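Local structure of ABC transporter substrate binding protein (Ribose) (Agrobacterium vitis S4, 4WT7) at residues A[37-41]-A[77-81]. The protein probably serves an ABC transporter as a sugar- or polyol-binding periplasmic protein, and holds D-allitol in the crystal. Residues are numbered along the deposited sequence; the frame is centred on the assembly and turned at random.
Sequences ISTAG and LVAQL
The one flat group that meets the opposite segment here is the carboxamide of Q80, and it does so at its NH2 edge: neither face is stacked on by residues 37-41, and S38 OG lies only 8° out of the amide plane. Q80 NE2 donates to S38 OG over 3.0 Å in a nearly straight bond (N-H...O 166°). The same nitrogen gives a weak, more bent bond to the backbone T39 O (3.3 Å), so a single amide grips two oxygens of the strand. Glutamine suits this place because its chain, extended beyond CG and touching V68, is long enough to carry an uncharged donor from helix to sheet. In this Rossmann-like lobe of a periplasmic binding protein, helix 74-87 links strands 64-69 and 91-95, which flank strand 34-39; the axes of strand 37-39 and helix 77-81 run antiparallel and come within 9.2 Å. S38 is small enough to sit under the helix, and with OG anti to its backbone N (chi1 173°) the buried hydroxyl accepts from Q80 and donates to Q94 OE1 on strand 91-95. Leucines wall it in: L77 CD1 stands 3.6 Å from S38 OG, and L81 CD2 3.8 Å from the same oxygen. Past the strand end, A40 CB meets L77 CD2 at 4.2 Å; the side chain of A40 is about 7 Å from the bound D-allitol. T39 OG1 reaches on to donate to G41 O (2.7 Å).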
ATOM      1  N   ILE A  37     -16.332  -5.208  -8.255  1.00  9.24           N
ATOM      2  CA  ILE A  37     -15.207  -4.485  -7.659  1.00  8.75           C
ATOM      3  C   ILE A  37     -15.116  -4.809  -6.192  1.00  8.84           C
ATOM      4  O   ILE A  37     -15.969  -4.394  -5.429  1.00  9.60           O
ATOM      5  CB  ILE A  37     -15.392  -2.958  -7.808  1.00  8.59           C
ATOM      6  CG1 ILE A  37     -15.420  -2.564  -9.281  1.00 10.72           C
ATOM      7  CG2 ILE A  37     -14.261  -2.170  -7.095  1.00  8.25           C
ATOM      8  CD1 ILE A  37     -15.908  -1.186  -9.469  1.00 11.86           C
ATOM      9  N   SER A  38     -14.084  -5.544  -5.803  1.00  8.20           N
ATOM     10  CA  SER A  38     -13.931  -6.062  -4.433  1.00  8.53           C
ATOM     11  C   SER A  38     -12.670  -5.521  -3.779  1.00  8.22           C
ATOM     12  O   SER A  38     -11.584  -5.676  -4.323  1.00  8.04           O
ATOM     13  CB  SER A  38     -13.852  -7.599  -4.445  1.00  9.14           C
ATOM     14  OG  SER A  38     -13.550  -8.150  -3.159  1.00  9.65           O
ATOM     15  N   THR A  39     -12.813  -4.888  -2.603  1.00  8.36           N
ATOM     16  CA  THR A  39     -11.657  -4.368  -1.869  1.00  8.23           C
ATOM     17  C   THR A  39     -11.575  -5.025  -0.491  1.00  8.90           C
ATOM     18  O   THR A  39     -12.603  -5.321   0.105  1.00  9.48           O
ATOM     19  CB  THR A  39     -11.721  -2.835  -1.718  1.00  8.02           C
ATOM     20  OG1 THR A  39     -10.532  -2.364  -1.089  1.00  8.00           O
ATOM     21  CG2 THR A  39     -12.892  -2.379  -0.908  1.00  8.54           C
ATOM     22  N   ALA A  40     -10.357  -5.264   0.007  1.00  9.01           N
ATOM     23  CA  ALA A  40     -10.197  -5.767   1.366  1.00  9.82           C
ATOM     24  C   ALA A  40     -10.788  -4.757   2.386  1.00 10.14           C
ATOM     25  O   ALA A  40     -11.350  -5.155   3.398  1.00 11.04           O
ATOM     26  CB  ALA A  40      -8.744  -6.030   1.673  1.00  9.97           C
ATOM     27  N   GLY A  41     -10.643  -3.456   2.126  1.00  9.65           N
ATOM     28  CA  GLY A  41     -11.244  -2.435   2.995  1.00 10.16           C
ATOM     29  C   GLY A  41     -11.238  -1.065   2.350  1.00 10.75           C
ATOM     30  O   GLY A  41     -10.791  -0.925   1.212  1.00  8.97           O
ATOM     31  N   LEU A  77     -14.363 -10.957   3.080  1.00  9.75           N
ATOM     32  CA  LEU A  77     -13.695 -10.810   1.801  1.00  9.52           C
ATOM     33  C   LEU A  77     -13.946 -12.068   0.958  1.00  9.48           C
ATOM     34  O   LEU A  77     -14.297 -11.993  -0.237  1.00  9.43           O
ATOM     35  CB  LEU A  77     -12.215 -10.610   2.026  1.00  9.54           C
ATOM     36  CG  LEU A  77     -11.335 -10.462   0.780  1.00  9.45           C
ATOM     37  CD1 LEU A  77     -11.913  -9.453  -0.187  1.00  9.11           C
ATOM     38  CD2 LEU A  77      -9.975 -10.045   1.280  1.00  9.01           C
ATOM     39  N   VAL A  78     -13.750 -13.219   1.585  1.00  9.52           N
ATOM     40  CA  VAL A  78     -14.024 -14.480   0.909  1.00  9.51           C
ATOM     41  C   VAL A  78     -15.503 -14.547   0.517  1.00  9.70           C
ATOM     42  O   VAL A  78     -15.836 -14.931  -0.608  1.00  9.67           O
ATOM     43  CB  VAL A  78     -13.590 -15.679   1.792  1.00  9.55           C
ATOM     44  CG1 VAL A  78     -14.156 -16.986   1.279  1.00  9.61           C
ATOM     45  CG2 VAL A  78     -12.099 -15.724   1.859  1.00  9.35           C
ATOM     46  N   ALA A  79     -16.388 -14.149   1.433  1.00  9.92           N
ATOM     47  CA  ALA A  79     -17.803 -14.348   1.204  1.00 10.15           C
ATOM     48  C   ALA A  79     -18.290 -13.458   0.081  1.00 12.34           C
ATOM     49  O   ALA A  79     -19.158 -13.859  -0.688  1.00 12.05           O
ATOM     50  CB  ALA A  79     -18.603 -14.109   2.467  1.00 10.41           C
ATOM     51  N   GLN A  80     -17.759 -12.241  -0.010  1.00 10.24           N
ATOM     52  CA  GLN A  80     -18.162 -11.339  -1.093  1.00 10.00           C
ATOM     53  C   GLN A  80     -17.591 -11.750  -2.454  1.00  9.82           C
ATOM     54  O   GLN A  80     -18.237 -11.555  -3.497  1.00  9.88           O
ATOM     55  CB  GLN A  80     -17.839  -9.884  -0.742  1.00  9.96           C
ATOM     56  CG  GLN A  80     -16.326  -9.497  -0.786  1.00  9.70           C
ATOM     57  CD  GLN A  80     -16.075  -8.126  -0.189  1.00  9.71           C
ATOM     58  OE1 GLN A  80     -16.784  -7.726   0.704  1.00  9.91           O
ATOM     59  NE2 GLN A  80     -15.062  -7.410  -0.679  1.00  9.52           N
ATOM     60  N   LEU A  81     -16.392 -12.308  -2.487  1.00  9.61           N
ATOM     61  CA  LEU A  81     -15.894 -12.857  -3.758  1.00  9.47           C
ATOM     62  C   LEU A  81     -16.736 -14.025  -4.243  1.00  9.61           C
ATOM     63  O   LEU A  81     -16.962 -14.180  -5.452  1.00  9.61           O
ATOM     64  CB  LEU A  81     -14.437 -13.260  -3.656  1.00  9.25           C
ATOM     65  CG  LEU A  81     -13.495 -12.065  -3.546  1.00  9.11           C
ATOM     66  CD1 LEU A  81     -12.178 -12.490  -2.944  1.00  8.97           C
ATOM     67  CD2 LEU A  81     -13.304 -11.456  -4.925  1.00  9.02           C
TER